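Local coordinates for lipoxygenase (Cyanothece sp., PDB 5EK8), which probably adds molecular oxygen to polyunsaturated fatty acids with a non-heme iron, as a 9R-lipoxygenase, at residues 9-14 with 203-208; 353-358 with 575-580; 410-415 with 615-620. All coordinates share one frame; numbering follows the deposited sequence.

Contact 1: residues 9-14 with 203-208; sequences FDEIKA and PIKAKH
Glu11 of helix 2-21 reaches Lys205 and Ala206 of helix 188-214, and these three residues make up the whole contact. The backbones come close at Ala206, whose CA lies 5.4 Å from the CA of Glu11. The small methyl of Ala206 lets the helices approach and leaves room for the carboxylate to lie against it: Glu11 OE1 is 3.3 Å from Ala206 CA and 3.6 Å from its CB. From one side the carboxylate meets the ammonium group. Lys205 NZ gives a hydrogen bond of 2.9 Å to Glu11 OE1, which accepts on its syn lone pair, the side of its other oxygen, and a weak one of 3.0 Å to Glu11 OE2, so both oxygens share one salt bridge. The lysine gets there by folding. Its CG stands anti to the backbone N, and bends at chi2 (-94°) and chi3 swing the chain across the glutamate at about a right angle. The Lys205 side chain also packs on Thr612, Asn613 and Tyr616 of helix 608-623. With Glu11 only partly exposed, the ion pair is probably less weakened by water than one fully at the surface, and it links the N-terminal helix electrostatically to helix 188-214.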
ATOM      1  N   PHE A   9      12.412 -20.378  21.497  1.00 65.10           N
ATOM      2  CA  PHE A   9      12.872 -19.161  22.167  1.00 64.67           C
ATOM      3  C   PHE A   9      12.437 -17.910  21.414  1.00 61.99           C
ATOM      4  O   PHE A   9      12.260 -16.850  22.009  1.00 62.24           O
ATOM      5  CB  PHE A   9      14.394 -19.159  22.330  1.00 72.44           C
ATOM      6  CG  PHE A   9      14.894 -20.093  23.398  1.00 82.14           C
ATOM      7  CD1 PHE A   9      14.509 -19.927  24.715  1.00 85.40           C
ATOM      8  CD2 PHE A   9      15.764 -21.125  23.086  1.00 91.50           C
ATOM      9  CE1 PHE A   9      14.966 -20.784  25.701  1.00 90.05           C
ATOM     10  CE2 PHE A   9      16.230 -21.987  24.067  1.00 94.03           C
ATOM     11  CZ  PHE A   9      15.829 -21.816  25.377  1.00 92.65           C
ATOM     12  N   ASP A  10      12.272 -18.035  20.102  1.00 62.81           N
ATOM     13  CA  ASP A  10      11.889 -16.891  19.284  1.00 63.04           C
ATOM     14  C   ASP A  10      10.418 -16.562  19.478  1.00 59.69           C
ATOM     15  O   ASP A  10      10.052 -15.393  19.610  1.00 60.05           O
ATOM     16  CB  ASP A  10      12.178 -17.144  17.799  1.00 65.16           C
ATOM     17  CG  ASP A  10      13.648 -16.958  17.441  1.00 67.24           C
ATOM     18  OD1 ASP A  10      14.392 -16.337  18.236  1.00 64.11           O
ATOM     19  OD2 ASP A  10      14.046 -17.422  16.349  1.00 68.48           O
ATOM     20  N   GLU A  11       9.577 -17.591  19.479  1.00 59.52           N
ATOM     21  CA  GLU A  11       8.152 -17.402  19.746  1.00 61.79           C
ATOM     22  C   GLU A  11       7.944 -16.790  21.127  1.00 57.11           C
ATOM     23  O   GLU A  11       7.185 -15.821  21.296  1.00 59.28           O
ATOM     24  CB  GLU A  11       7.398 -18.729  19.638  1.00 67.49           C
ATOM     25  CG  GLU A  11       7.355 -19.296  18.233  1.00 73.98           C
ATOM     26  CD  GLU A  11       6.624 -18.383  17.264  1.00 78.76           C
ATOM     27  OE1 GLU A  11       5.518 -17.912  17.617  1.00 81.07           O
ATOM     28  OE2 GLU A  11       7.163 -18.128  16.159  1.00 75.08           O
ATOM     29  N   ILE A  12       8.639 -17.353  22.111  1.00 50.12           N
ATOM     30  CA  ILE A  12       8.621 -16.817  23.466  1.00 52.56           C
ATOM     31  C   ILE A  12       9.028 -15.348  23.503  1.00 52.44           C
ATOM     32  O   ILE A  12       8.315 -14.508  24.055  1.00 53.82           O
ATOM     33  CB  ILE A  12       9.552 -17.625  24.380  1.00 55.50           C
ATOM     34  CG1 ILE A  12       8.987 -19.033  24.584  1.00 55.32           C
ATOM     35  CG2 ILE A  12       9.765 -16.902  25.710  1.00 56.10           C
ATOM     36  CD1 ILE A  12       9.978 -20.001  25.169  1.00 49.47           C
ATOM     37  N   LYS A  13      10.174 -15.053  22.902  1.00 57.33           N
ATOM     38  CA  LYS A  13      10.702 -13.695  22.815  1.00 60.20           C
ATOM     39  C   LYS A  13       9.673 -12.715  22.262  1.00 58.71           C
ATOM     40  O   LYS A  13       9.414 -11.662  22.854  1.00 58.08           O
ATOM     41  CB  LYS A  13      11.953 -13.681  21.934  1.00 63.60           C
ATOM     42  CG  LYS A  13      12.737 -12.381  21.965  1.00 68.72           C
ATOM     43  CD  LYS A  13      13.778 -12.334  20.849  1.00 74.66           C
ATOM     44  CE  LYS A  13      14.774 -13.483  20.950  1.00 75.78           C
ATOM     45  NZ  LYS A  13      15.861 -13.366  19.931  1.00 73.86           N
ATOM     46  N   ALA A  14       9.082 -13.079  21.128  1.00 56.97           N
ATOM     47  CA  ALA A  14       8.060 -12.257  20.489  1.00 59.77           C
ATOM     48  C   ALA A  14       6.904 -11.972  21.439  1.00 61.87           C
ATOM     49  O   ALA A  14       6.485 -10.814  21.602  1.00 64.50           O
ATOM     50  CB  ALA A  14       7.551 -12.938  19.224  1.00 58.92           C
ATOM     51  N   PRO A 203      -0.148 -15.014  21.007  1.00 57.41           N
ATOM     52  CA  PRO A 203       0.039 -16.195  21.866  1.00 53.38           C
ATOM     53  C   PRO A 203      -0.550 -17.479  21.282  1.00 50.52           C
ATOM     54  O   PRO A 203      -0.081 -18.573  21.614  1.00 50.91           O
ATOM     55  CB  PRO A 203      -0.692 -15.806  23.150  1.00 49.57           C
ATOM     56  CG  PRO A 203      -0.597 -14.335  23.187  1.00 52.44           C
ATOM     57  CD  PRO A 203      -0.736 -13.892  21.764  1.00 55.43           C
ATOM     58  N   ILE A 204      -1.553 -17.339  20.419  1.00 43.98           N
ATOM     59  CA  ILE A 204      -2.161 -18.478  19.739  1.00 49.71           C
ATOM     60  C   ILE A 204      -1.171 -19.091  18.753  1.00 60.19           C
ATOM     61  O   ILE A 204      -0.852 -20.285  18.817  1.00 68.43           O
ATOM     62  CB  ILE A 204      -3.451 -18.067  18.987  1.00 43.75           C
ATOM     63  CG1 ILE A 204      -4.359 -17.213  19.875  1.00 45.17           C
ATOM     64  CG2 ILE A 204      -4.197 -19.290  18.494  1.00 42.09           C
ATOM     65  CD1 ILE A 204      -4.897 -17.938  21.094  1.00 52.74           C
ATOM     66  N   LYS A 205      -0.688 -18.254  17.840  1.00 59.16           N
ATOM     67  CA  LYS A 205       0.283 -18.660  16.837  1.00 57.65           C
ATOM     68  C   LYS A 205       1.517 -19.255  17.504  1.00 58.17           C
ATOM     69  O   LYS A 205       2.085 -20.233  17.028  1.00 60.89           O
ATOM     70  CB  LYS A 205       0.663 -17.465  15.960  1.00 58.73           C
ATOM     71  CG  LYS A 205       1.329 -17.823  14.640  1.00 59.67           C
ATOM     72  CD  LYS A 205       2.849 -17.814  14.745  1.00 60.91           C
ATOM     73  CE  LYS A 205       3.399 -16.405  14.945  1.00 58.08           C
ATOM     74  NZ  LYS A 205       4.871 -16.411  15.192  1.00 54.23           N
ATOM     75  N   ALA A 206       1.914 -18.659  18.622  1.00 56.15           N
ATOM     76  CA  ALA A 206       3.056 -19.132  19.388  1.00 57.69           C
ATOM     77  C   ALA A 206       2.789 -20.526  19.936  1.00 59.57           C
ATOM     78  O   ALA A 206       3.625 -21.422  19.803  1.00 58.62           O
ATOM     79  CB  ALA A 206       3.376 -18.167  20.515  1.00 57.22           C
ATOM     80  N   LYS A 207       1.619 -20.699  20.547  1.00 61.46           N
ATOM     81  CA  LYS A 207       1.192 -22.004  21.044  1.00 59.58           C
ATOM     82  C   LYS A 207       1.297 -23.063  19.952  1.00 59.62           C
ATOM     83  O   LYS A 207       1.873 -24.135  20.159  1.00 58.42           O
ATOM     84  CB  LYS A 207      -0.244 -21.938  21.564  1.00 64.27           C
ATOM     85  CG  LYS A 207      -0.716 -23.223  22.228  1.00 73.70           C
ATOM     86  CD  LYS A 207      -2.231 -23.364  22.175  1.00 78.47           C
ATOM     87  CE  LYS A 207      -2.677 -24.739  22.659  1.00 81.34           C
ATOM     88  NZ  LYS A 207      -4.067 -25.072  22.230  1.00 80.15           N
ATOM     89  N   HIS A 208       0.751 -22.747  18.783  1.00 56.91           N
ATOM     90  CA  HIS A 208       0.744 -23.692  17.675  1.00 56.17           C
ATOM     91  C   HIS A 208       2.152 -24.017  17.201  1.00 59.19           C
ATOM     92  O   HIS A 208       2.483 -25.179  16.965  1.00 60.01           O
ATOM     93  CB  HIS A 208      -0.082 -23.139  16.520  1.00 52.93           C
ATOM     94  CG  HIS A 208      -1.528 -22.959  16.852  1.00 53.91           C
ATOM     95  ND1 HIS A 208      -2.356 -22.124  16.139  1.00 55.24           N
ATOM     96  CD2 HIS A 208      -2.294 -23.514  17.822  1.00 57.13           C
ATOM     97  CE1 HIS A 208      -3.573 -22.168  16.655  1.00 60.15           C
ATOM     98  NE2 HIS A 208      -3.560 -23.002  17.679  1.00 59.05           N
TER

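Contact 2: residues 353-358 with 575-580; sequences DGEAIE and DSQSDE
Glu355 and Gln577 form a buried polar contact beside the iron site, a single carboxylate-amide pair joining the long helix 337-377 to the first turn of helix 577-581. The two segments touch nowhere else, and their closest CA atoms, those of Glu355 and Gln577, are 8.7 Å apart. Long polar side chains are therefore needed to bridge the gap. Gln577 runs extended beyond CG, whereas Glu355 is bent at chi2 (-72°), which turns its carboxylate toward the amide. The side chains cross at about a right angle, and the carboxylate and amide planes are 76° apart, so the groups meet neither flat nor coplanar. Gln577 NE2 donates to Glu355 OE1 in a nearly straight bond, with an N-H...O angle of 160°. The modelled separation of 2.5 Å between NE2 and OE1 is shorter than such a bond normally is, and its exact value is doubtful.

Glutamate suits its place because it has a second oxygen: OE2 is hydrogen-bonded to ND1 of the iron ligand His359, one turn further on. Glu355 is thus a second-shell residue that can help fix the rotation of that imidazole, and Gln577, whose side chain comes within about 5 Å of the iron, holds the other oxygen. Segment 353-358 includes a wider pi-type turn at 354-358, a feature that lipoxygenases characteristically have in the helix carrying two of the iron histidines, here His359 and His364.

Helix 608-623 lies against both partners, with Phe618 touching Glu355 and Gln577, and Leu621 touching Gln577. On another face of helix 337-377, Ala356 and Ile357 pack against Met427 of helix 421-432.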
ATOM      1  N   ASP A 353      -2.813 -15.145  -6.138  1.00 44.81           N
ATOM      2  CA  ASP A 353      -2.765 -14.086  -7.140  1.00 45.02           C
ATOM      3  C   ASP A 353      -3.272 -12.777  -6.552  1.00 44.98           C
ATOM      4  O   ASP A 353      -2.708 -11.709  -6.794  1.00 43.21           O
ATOM      5  CB  ASP A 353      -3.595 -14.455  -8.368  1.00 44.24           C
ATOM      6  CG  ASP A 353      -3.657 -13.334  -9.384  1.00 45.85           C
ATOM      7  OD1 ASP A 353      -4.677 -12.620  -9.437  1.00 48.94           O
ATOM      8  OD2 ASP A 353      -2.675 -13.154 -10.124  1.00 46.35           O
ATOM      9  N   GLY A 354      -4.347 -12.879  -5.776  1.00 40.80           N
ATOM     10  CA  GLY A 354      -4.952 -11.725  -5.142  1.00 39.20           C
ATOM     11  C   GLY A 354      -4.008 -11.026  -4.189  1.00 40.08           C
ATOM     12  O   GLY A 354      -3.964  -9.802  -4.145  1.00 40.43           O
ATOM     13  N   GLU A 355      -3.245 -11.797  -3.423  1.00 41.40           N
ATOM     14  CA  GLU A 355      -2.304 -11.201  -2.485  1.00 43.65           C
ATOM     15  C   GLU A 355      -1.095 -10.601  -3.188  1.00 39.88           C
ATOM     16  O   GLU A 355      -0.684  -9.490  -2.867  1.00 40.07           O
ATOM     17  CB  GLU A 355      -1.841 -12.224  -1.444  1.00 47.26           C
ATOM     18  CG  GLU A 355      -2.889 -12.573  -0.401  1.00 52.64           C
ATOM     19  CD  GLU A 355      -3.142 -11.453   0.600  1.00 49.81           C
ATOM     20  OE1 GLU A 355      -3.501 -11.770   1.756  1.00 46.00           O
ATOM     21  OE2 GLU A 355      -2.987 -10.262   0.242  1.00 46.38           O
ATOM     22  N   ALA A 356      -0.526 -11.343  -4.134  1.00 40.75           N
ATOM     23  CA  ALA A 356       0.617 -10.857  -4.912  1.00 37.09           C
ATOM     24  C   ALA A 356       0.267  -9.623  -5.741  1.00 34.89           C
ATOM     25  O   ALA A 356       0.795  -8.538  -5.504  1.00 33.32           O
ATOM     26  CB  ALA A 356       1.146 -11.955  -5.820  1.00 33.18           C
ATOM     27  N   ILE A 357      -0.629  -9.798  -6.705  1.00 33.08           N
ATOM     28  CA  ILE A 357      -0.950  -8.735  -7.653  1.00 36.30           C
ATOM     29  C   ILE A 357      -1.936  -7.689  -7.116  1.00 35.31           C
ATOM     30  O   ILE A 357      -1.594  -6.508  -7.009  1.00 34.81           O
ATOM     31  CB  ILE A 357      -1.549  -9.298  -8.953  1.00 31.28           C
ATOM     32  CG1 ILE A 357      -0.724 -10.469  -9.484  1.00 31.46           C
ATOM     33  CG2 ILE A 357      -1.674  -8.196  -9.970  1.00 25.26           C
ATOM     34  CD1 ILE A 357       0.661 -10.096  -9.922  1.00 38.83           C
ATOM     35  N   GLU A 358      -3.160  -8.121  -6.815  1.00 31.03           N
ATOM     36  CA  GLU A 358      -4.240  -7.207  -6.435  1.00 36.16           C
ATOM     37  C   GLU A 358      -3.937  -6.423  -5.164  1.00 43.01           C
ATOM     38  O   GLU A 358      -4.252  -5.237  -5.053  1.00 46.18           O
ATOM     39  CB  GLU A 358      -5.545  -7.982  -6.255  1.00 38.71           C
ATOM     40  CG  GLU A 358      -5.936  -8.800  -7.464  1.00 43.25           C
ATOM     41  CD  GLU A 358      -5.919  -7.976  -8.729  1.00 48.99           C
ATOM     42  OE1 GLU A 358      -5.221  -8.370  -9.693  1.00 51.35           O
ATOM     43  OE2 GLU A 358      -6.605  -6.930  -8.753  1.00 47.78           O
ATOM     44  N   ASP A 575      -9.375  -5.756   3.673  1.00 52.35           N
ATOM     45  CA  ASP A 575     -10.376  -6.128   4.666  1.00 52.72           C
ATOM     46  C   ASP A 575     -11.181  -7.352   4.240  1.00 52.35           C
ATOM     47  O   ASP A 575     -12.061  -7.807   4.973  1.00 58.07           O
ATOM     48  CB  ASP A 575     -11.320  -4.955   4.947  1.00 53.18           C
ATOM     49  CG  ASP A 575     -10.602  -3.746   5.545  1.00 55.53           C
ATOM     50  OD1 ASP A 575      -9.403  -3.860   5.888  1.00 51.63           O
ATOM     51  OD2 ASP A 575     -11.248  -2.681   5.676  1.00 59.22           O
ATOM     52  N   SER A 576     -10.874  -7.890   3.063  1.00 47.13           N
ATOM     53  CA  SER A 576     -11.543  -9.095   2.585  1.00 45.56           C
ATOM     54  C   SER A 576     -10.673 -10.323   2.804  1.00 41.69           C
ATOM     55  O   SER A 576     -11.045 -11.437   2.426  1.00 43.06           O
ATOM     56  CB  SER A 576     -11.896  -8.974   1.103  1.00 51.13           C
ATOM     57  OG  SER A 576     -12.800  -7.908   0.871  1.00 57.90           O
ATOM     58  N   GLN A 577      -9.513 -10.114   3.416  1.00 40.13           N
ATOM     59  CA  GLN A 577      -8.555 -11.196   3.611  1.00 44.34           C
ATOM     60  C   GLN A 577      -9.101 -12.282   4.545  1.00 46.73           C
ATOM     61  O   GLN A 577      -8.934 -13.472   4.284  1.00 48.62           O
ATOM     62  CB  GLN A 577      -7.229 -10.646   4.144  1.00 44.05           C
ATOM     63  CG  GLN A 577      -6.358  -9.994   3.082  1.00 43.80           C
ATOM     64  CD  GLN A 577      -5.100  -9.366   3.654  1.00 47.46           C
ATOM     65  OE1 GLN A 577      -5.170  -8.473   4.501  1.00 55.00           O
ATOM     66  NE2 GLN A 577      -3.944  -9.825   3.192  1.00 41.73           N
ATOM     67  N   SER A 578      -9.764 -11.880   5.622  1.00 48.58           N
ATOM     68  CA  SER A 578     -10.370 -12.860   6.519  1.00 47.97           C
ATOM     69  C   SER A 578     -11.526 -13.584   5.853  1.00 44.89           C
ATOM     70  O   SER A 578     -11.666 -14.799   5.990  1.00 40.97           O
ATOM     71  CB  SER A 578     -10.857 -12.197   7.804  1.00 45.09           C
ATOM     72  OG  SER A 578     -10.003 -12.530   8.879  1.00 46.28           O
ATOM     73  N   ASP A 579     -12.343 -12.828   5.126  1.00 45.40           N
ATOM     74  CA  ASP A 579     -13.539 -13.374   4.496  1.00 47.99           C
ATOM     75  C   ASP A 579     -13.213 -14.438   3.462  1.00 50.53           C
ATOM     76  O   ASP A 579     -14.009 -15.342   3.216  1.00 54.06           O
ATOM     77  CB  ASP A 579     -14.354 -12.260   3.838  1.00 50.82           C
ATOM     78  CG  ASP A 579     -14.808 -11.210   4.826  1.00 51.84           C
ATOM     79  OD1 ASP A 579     -14.665 -11.439   6.045  1.00 57.72           O
ATOM     80  OD2 ASP A 579     -15.314 -10.157   4.386  1.00 49.38           O
ATOM     81  N   GLU A 580     -12.039 -14.332   2.853  1.00 51.22           N
ATOM     82  CA  GLU A 580     -11.664 -15.269   1.809  1.00 47.85           C
ATOM     83  C   GLU A 580     -10.746 -16.364   2.332  1.00 44.54           C
ATOM     84  O   GLU A 580     -10.842 -17.511   1.907  1.00 45.00           O
ATOM     85  CB  GLU A 580     -10.989 -14.539   0.645  1.00 42.44           C
ATOM     86  CG  GLU A 580     -11.539 -14.937  -0.711  1.00 37.87           C
ATOM     87  CD  GLU A 580     -12.966 -14.453  -0.927  1.00 40.95           C
ATOM     88  OE1 GLU A 580     -13.246 -13.268  -0.635  1.00 38.40           O
ATOM     89  OE2 GLU A 580     -13.808 -15.259  -1.384  1.00 43.33           O
TER

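Contact 3: residues 410-415 with 615-620; sequences LGLFVT and VYIFSV. With NA (sodium ion), chain C.
Leu412 and Ile617 make the tight part of this contact, two branched aliphatic side chains pointing at each other across a gap of 7.8 Å between their CA atoms. They slide past one another in opposite directions, and both leucine methyls are engaged. Leu412 CD2 lies 3.6 Å from Ile617 CG2, while its other branch, CD1, comes to 3.7 Å from Ile617 CG1. The leucine reaches over because its CG is anti to the backbone N (chi1 -164°), and the beta-branched isoleucine offers it CG1 and CG2 together. Hydrophobic residues suit this buried seam, where no hydrogen bond links the segments.

Packing slackens toward Phe618. Its CE1 is 4.4 Å from Leu412 CD2, which approaches the ring obliquely, and Phe413 makes no close contact with segment 615-620, packing instead on Phe424 and Glu355.

The leucine rides on a single helical turn, 412-415, in the helical domain of the lipoxygenase fold. Gly411 occupies its N-cap position, and Gly411 O accepts a 2.9 Å hydrogen bond from Thr415 N. A sodium ion sits beyond the turn, on the side remote from helix 608-623: Val414 O binds it at 2.5 Å, together with the carbonyls of Gly417 and Leu419 and Asp285 OD1. Such oxygens are the hard ligands this ion prefers; because Val414 binds through its backbone carbonyl, its apolar side chain is left to pack on Tyr421.

In contrast to the buried Leu412 and Ile617, Tyr616 and Ser619 on helix 608-623 are partly exposed and carry hydroxyls. The serine hydroxyl bends back to Val615 O, reaching that carbonyl from the face opposite to Ser619 N, while Tyr616 OH bonds to Thr202 of helix 188-214.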
ATOM      1  N   LEU A 410      11.039 -15.847   4.858  1.00 88.31           N
ATOM      2  CA  LEU A 410      10.190 -15.878   6.050  1.00 84.63           C
ATOM      3  C   LEU A 410       8.833 -15.199   5.859  1.00 79.49           C
ATOM      4  O   LEU A 410       7.925 -15.383   6.673  1.00 79.51           O
ATOM      5  CB  LEU A 410      10.928 -15.235   7.228  1.00 82.62           C
ATOM      6  CG  LEU A 410      12.057 -16.072   7.838  0.77 79.41           C
ATOM      7  CD1 LEU A 410      13.241 -15.196   8.220  1.00 76.67           C
ATOM      8  CD2 LEU A 410      11.553 -16.854   9.045  1.00 78.48           C
ATOM      9  N   GLY A 411       8.699 -14.419   4.788  1.00 76.91           N
ATOM     10  CA  GLY A 411       7.463 -13.708   4.498  1.00 70.05           C
ATOM     11  C   GLY A 411       6.311 -14.626   4.137  1.00 59.87           C
ATOM     12  O   GLY A 411       6.509 -15.653   3.491  1.00 60.63           O
ATOM     13  N   LEU A 412       5.102 -14.255   4.551  1.00 50.48           N
ATOM     14  CA  LEU A 412       3.935 -15.116   4.369  1.00 47.72           C
ATOM     15  C   LEU A 412       3.625 -15.436   2.905  1.00 52.58           C
ATOM     16  O   LEU A 412       3.370 -16.586   2.570  1.00 52.12           O
ATOM     17  CB  LEU A 412       2.697 -14.487   5.004  1.00 43.60           C
ATOM     18  CG  LEU A 412       1.554 -15.489   5.202  1.00 44.17           C
ATOM     19  CD1 LEU A 412       1.728 -16.267   6.511  1.00 41.31           C
ATOM     20  CD2 LEU A 412       0.209 -14.789   5.170  1.00 43.42           C
ATOM     21  N   PHE A 413       3.637 -14.424   2.042  1.00 52.20           N
ATOM     22  CA  PHE A 413       3.255 -14.619   0.644  1.00 53.09           C
ATOM     23  C   PHE A 413       4.256 -15.510  -0.094  1.00 50.71           C
ATOM     24  O   PHE A 413       3.881 -16.270  -0.985  1.00 46.49           O
ATOM     25  CB  PHE A 413       3.120 -13.272  -0.071  1.00 56.82           C
ATOM     26  CG  PHE A 413       2.037 -12.392   0.487  1.00 61.73           C
ATOM     27  CD1 PHE A 413       1.034 -12.919   1.282  1.00 64.98           C
ATOM     28  CD2 PHE A 413       2.021 -11.035   0.211  1.00 63.38           C
ATOM     29  CE1 PHE A 413       0.037 -12.109   1.795  1.00 67.86           C
ATOM     30  CE2 PHE A 413       1.027 -10.217   0.719  1.00 64.98           C
ATOM     31  CZ  PHE A 413       0.034 -10.755   1.512  1.00 67.74           C
ATOM     32  N   VAL A 414       5.526 -15.417   0.283  1.00 51.92           N
ATOM     33  CA  VAL A 414       6.556 -16.283  -0.281  1.00 50.35           C
ATOM     34  C   VAL A 414       6.454 -17.699   0.279  1.00 52.84           C
ATOM     35  O   VAL A 414       6.256 -18.658  -0.467  1.00 54.82           O
ATOM     36  CB  VAL A 414       7.968 -15.732  -0.002  1.00 47.35           C
ATOM     37  CG1 VAL A 414       9.030 -16.719  -0.471  1.00 43.70           C
ATOM     38  CG2 VAL A 414       8.154 -14.366  -0.661  1.00 45.66           C
ATOM     39  N   THR A 415       6.593 -17.807   1.599  1.00 53.18           N
ATOM     40  CA  THR A 415       6.549 -19.082   2.316  1.00 51.01           C
ATOM     41  C   THR A 415       5.307 -19.910   1.996  1.00 47.62           C
ATOM     42  O   THR A 415       5.411 -21.066   1.590  1.00 48.85           O
ATOM     43  CB  THR A 415       6.606 -18.856   3.849  1.00 64.42           C
ATOM     44  OG1 THR A 415       7.912 -18.401   4.223  1.00 64.76           O
ATOM     45  CG2 THR A 415       6.296 -20.142   4.601  1.00 66.91           C
ATOM     46  N   VAL A 615      -3.802 -18.040   9.129  1.00 48.93           N
ATOM     47  CA  VAL A 615      -4.919 -17.469   9.876  1.00 48.85           C
ATOM     48  C   VAL A 615      -4.474 -16.278  10.732  1.00 47.68           C
ATOM     49  O   VAL A 615      -5.150 -15.243  10.786  1.00 50.76           O
ATOM     50  CB  VAL A 615      -5.590 -18.522  10.769  1.00 49.92           C
ATOM     51  CG1 VAL A 615      -6.834 -17.939  11.433  1.00 46.08           C
ATOM     52  CG2 VAL A 615      -5.942 -19.753   9.943  1.00 49.96           C
ATOM     53  N   TYR A 616      -3.323 -16.425  11.378  1.00 42.59           N
ATOM     54  CA  TYR A 616      -2.762 -15.364  12.208  1.00 46.80           C
ATOM     55  C   TYR A 616      -2.589 -14.064  11.433  1.00 50.13           C
ATOM     56  O   TYR A 616      -3.114 -13.023  11.829  1.00 54.75           O
ATOM     57  CB  TYR A 616      -1.419 -15.798  12.795  1.00 50.16           C
ATOM     58  CG  TYR A 616      -0.680 -14.699  13.521  1.00 53.66           C
ATOM     59  CD1 TYR A 616      -1.094 -14.268  14.772  1.00 54.86           C
ATOM     60  CD2 TYR A 616       0.442 -14.098  12.958  1.00 55.29           C
ATOM     61  CE1 TYR A 616      -0.420 -13.266  15.436  1.00 57.46           C
ATOM     62  CE2 TYR A 616       1.126 -13.097  13.619  1.00 53.84           C
ATOM     63  CZ  TYR A 616       0.687 -12.683  14.857  1.00 56.99           C
ATOM     64  OH  TYR A 616       1.354 -11.686  15.529  1.00 58.42           O
ATOM     65  N   ILE A 617      -1.859 -14.135  10.324  1.00 50.51           N
ATOM     66  CA  ILE A 617      -1.569 -12.953   9.528  1.00 49.59           C
ATOM     67  C   ILE A 617      -2.840 -12.325   8.979  1.00 49.34           C
ATOM     68  O   ILE A 617      -2.991 -11.105   9.031  1.00 51.62           O
ATOM     69  CB  ILE A 617      -0.612 -13.272   8.358  1.00 50.46           C
ATOM     70  CG1 ILE A 617       0.790 -13.567   8.888  1.00 51.33           C
ATOM     71  CG2 ILE A 617      -0.536 -12.102   7.386  1.00 44.57           C
ATOM     72  CD1 ILE A 617       1.407 -12.398   9.622  1.00 51.33           C
ATOM     73  N   PHE A 618      -3.758 -13.136   8.459  1.00 48.94           N
ATOM     74  CA  PHE A 618      -4.984 -12.557   7.905  1.00 51.41           C
ATOM     75  C   PHE A 618      -5.780 -11.818   8.984  1.00 61.35           C
ATOM     76  O   PHE A 618      -6.212 -10.668   8.789  1.00 65.01           O
ATOM     77  CB  PHE A 618      -5.849 -13.634   7.254  1.00 47.36           C
ATOM     78  CG  PHE A 618      -5.305 -14.139   5.958  1.00 46.46           C
ATOM     79  CD1 PHE A 618      -4.429 -13.369   5.213  1.00 49.08           C
ATOM     80  CD2 PHE A 618      -5.666 -15.383   5.480  1.00 48.98           C
ATOM     81  CE1 PHE A 618      -3.918 -13.832   4.016  1.00 46.91           C
ATOM     82  CE2 PHE A 618      -5.162 -15.854   4.279  1.00 49.18           C
ATOM     83  CZ  PHE A 618      -4.285 -15.077   3.547  1.00 45.72           C
ATOM     84  N   SER A 619      -5.941 -12.479  10.129  1.00 62.87           N
ATOM     85  CA  SER A 619      -6.695 -11.929  11.254  1.00 60.48           C
ATOM     86  C   SER A 619      -6.065 -10.654  11.810  1.00 66.77           C
ATOM     87  O   SER A 619      -6.768  -9.726  12.215  1.00 73.23           O
ATOM     88  CB  SER A 619      -6.813 -12.975  12.357  1.00 52.88           C
ATOM     89  OG  SER A 619      -7.193 -14.227  11.811  1.00 49.31           O
ATOM     90  N   VAL A 620      -4.737 -10.616  11.829  1.00 64.80           N
ATOM     91  CA  VAL A 620      -4.011  -9.427  12.263  1.00 64.77           C
ATOM     92  C   VAL A 620      -4.203  -8.281  11.275  1.00 69.51           C
ATOM     93  O   VAL A 620      -4.600  -7.178  11.657  1.00 70.96           O
ATOM     94  CB  VAL A 620      -2.499  -9.709  12.425  1.00 62.23           C
ATOM     95  CG1 VAL A 620      -1.689  -8.417  12.331  1.00 61.68           C
ATOM     96  CG2 VAL A 620      -2.226 -10.428  13.738  1.00 61.50           C
TER
HETATM   97 NA    NA C 702       7.097 -20.805  -1.291  1.00 38.93          NA

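In the fold
The three contacts form a series running inward from the N-terminal helix to the iron. The centre of contact 1 lies about 28 Å from the centre of the chain, that of contact 3 about 16 Å and that of contact 2 about 13 Å. Helix 608-623 connects them: its Tyr616 CD1 is 3.8 Å from Lys205 CB of contact 1, and its Ser619 packs against Ser578 of contact 2. Contacts 1 and 3 have centres about 15 Å apart, contacts 2 and 3 about 11 Å, whereas contacts 1 and 2 do not touch. Contact 1 closes before the others open; contacts 2 and 3 then interlock, their segments alternating along the chain, so that distant parts of the helical domain meet near the iron, with contact 2 the nearer to it.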